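Long-range contact in lipocalin AI-4 (Rhodnius prolixus, PDB 5H9K), which probably binds cysteinyl leukotrienes, as a secreted salivary lipocalin of a blood-feeding insect: residues Ser5-Cys10 with Ser116-Asp121. Sequence-based numbering, arbitrary orientation.
Sequences SIPTGC and STTPKD
Thr8 O takes two donors from the facing loop. Thr118 N donates to Thr8 O at 3.0 Å in a nearly straight bond, with an N-H...O angle of 166°, whereas Thr117 OG1 donates from above the carbonyl plane, 48° out of it. A chi1 of -171° swings the Thr117 hydroxyl opposite the backbone N and toward the carbonyl of Thr8; there Thr117 OG1 also meets Thr8 CG2 at 3.4 Å, where the two threonine side chains cross at a slant. Thr118 is turned differently: its CG2 is the branch anti to N and runs to Gly9 O at 3.6 Å, while OG1 packs against the ring of Pro7, with CB and CG each 3.4 Å away, and against Cys10 CB. That buried hydroxyl is satisfied by a hydrogen bond with Gly112 O. In the lipocalin-type calyx of this triabin-family protein, the N-terminal segment is thus fastened to the loop joining strands 105-111 and 121-127, and Cys10, at the end of Ser5-Cys10, is also tied by a disulfide to Cys111 at the end of strand 105-111. A type II turn from Pro7 to Cys10, closed by Cys10 N to Pro7 O at 3.1 Å, presents the Thr8 carbonyl, in the middle peptide of the turn, to its two donors; its third residue, Gly9, has positive phi and, without a side chain, sits against Thr118. Water extends the contact at both ends: one molecule links Thr8 N to Ser116 O, and another donates to Gly9 O and, at 2.9 Å, to Asp121 OD2. OD2 of Asp121 also hydrogen-bonds Tyr109 OH, and OD1 forms a salt bridge with Arg37.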
# COMPACT_ATOMS: atom_id res chain seq x y z
N SER A 5 11.80 12.31 5.77
CA SER A 5 12.09 11.59 4.55
C SER A 5 12.07 10.07 4.73
O SER A 5 12.19 9.56 5.84
CB SER A 5 13.44 12.03 3.98
OG SER A 5 14.47 11.96 4.95
N ILE A 6 11.92 9.37 3.61
CA ILE A 6 11.84 7.92 3.59
C ILE A 6 13.24 7.32 3.68
O ILE A 6 14.22 8.01 3.41
CB ILE A 6 11.12 7.44 2.32
CG1 ILE A 6 11.94 7.80 1.08
CG2 ILE A 6 9.71 8.02 2.25
CD1 ILE A 6 11.21 7.52 -0.22
N PRO A 7 13.34 6.03 4.07
CA PRO A 7 14.67 5.43 4.23
C PRO A 7 15.40 5.23 2.91
O PRO A 7 14.76 5.12 1.86
CB PRO A 7 14.36 4.07 4.86
CG PRO A 7 12.98 4.17 5.38
CD PRO A 7 12.27 5.10 4.46
N THR A 8 16.72 5.15 2.97
CA THR A 8 17.48 4.67 1.83
C THR A 8 17.00 3.24 1.53
O THR A 8 16.68 2.48 2.44
CB THR A 8 19.00 4.70 2.08
OG1 THR A 8 19.69 4.33 0.88
CG2 THR A 8 19.39 3.73 3.20
N GLY A 9 16.93 2.90 0.25
CA GLY A 9 16.37 1.63 -0.18
C GLY A 9 14.93 1.77 -0.63
O GLY A 9 14.38 0.90 -1.30
N CYS A 10 14.29 2.88 -0.25
CA CYS A 10 12.90 3.12 -0.61
C CYS A 10 12.86 4.10 -1.77
O CYS A 10 13.47 5.18 -1.71
CB CYS A 10 12.12 3.67 0.60
SG CYS A 10 10.35 3.85 0.38
N SER A 116 17.31 1.45 10.27
CA SER A 116 17.17 2.74 9.60
C SER A 116 17.07 2.64 8.08
O SER A 116 17.10 3.65 7.39
CB SER A 116 18.34 3.65 9.98
OG SER A 116 19.57 3.01 9.70
N THR A 117 16.95 1.43 7.56
CA THR A 117 16.92 1.26 6.11
C THR A 117 15.79 0.36 5.63
O THR A 117 15.27 -0.49 6.38
CB THR A 117 18.25 0.69 5.60
OG1 THR A 117 18.28 0.72 4.17
CG2 THR A 117 18.35 -0.71 6.04
N THR A 118 15.41 0.56 4.37
CA THR A 118 14.40 -0.24 3.70
C THR A 118 15.05 -1.45 3.05
O THR A 118 15.88 -1.30 2.16
CB THR A 118 13.65 0.59 2.64
OG1 THR A 118 12.81 1.55 3.28
CG2 THR A 118 12.81 -0.31 1.76
N PRO A 119 14.69 -2.67 3.50
CA PRO A 119 15.29 -3.89 2.97
C PRO A 119 14.54 -4.49 1.79
O PRO A 119 15.08 -5.33 1.07
CB PRO A 119 15.22 -4.85 4.15
CG PRO A 119 13.98 -4.45 4.87
CD PRO A 119 13.85 -2.94 4.69
N LYS A 120 13.30 -4.08 1.60
CA LYS A 120 12.42 -4.73 0.65
C LYS A 120 11.27 -3.78 0.33
O LYS A 120 10.87 -2.99 1.19
CB LYS A 120 11.91 -6.05 1.23
CG LYS A 120 10.86 -6.75 0.41
CD LYS A 120 11.45 -7.16 -0.93
CE LYS A 120 10.38 -7.69 -1.85
NZ LYS A 120 9.08 -7.03 -1.59
N ASP A 121 10.78 -3.82 -0.91
CA ASP A 121 9.60 -3.04 -1.27
C ASP A 121 8.64 -3.83 -2.16
O ASP A 121 8.90 -4.98 -2.50
CB ASP A 121 10.01 -1.71 -1.92
CG ASP A 121 10.77 -1.87 -3.23
OD1 ASP A 121 10.89 -3.00 -3.75
OD2 ASP A 121 11.25 -0.84 -3.75
O HOH W 1 17.75 5.68 5.76
O HOH W 2 13.83 0.38 -3.88
O HOH W 3 15.01 -1.91 -1.05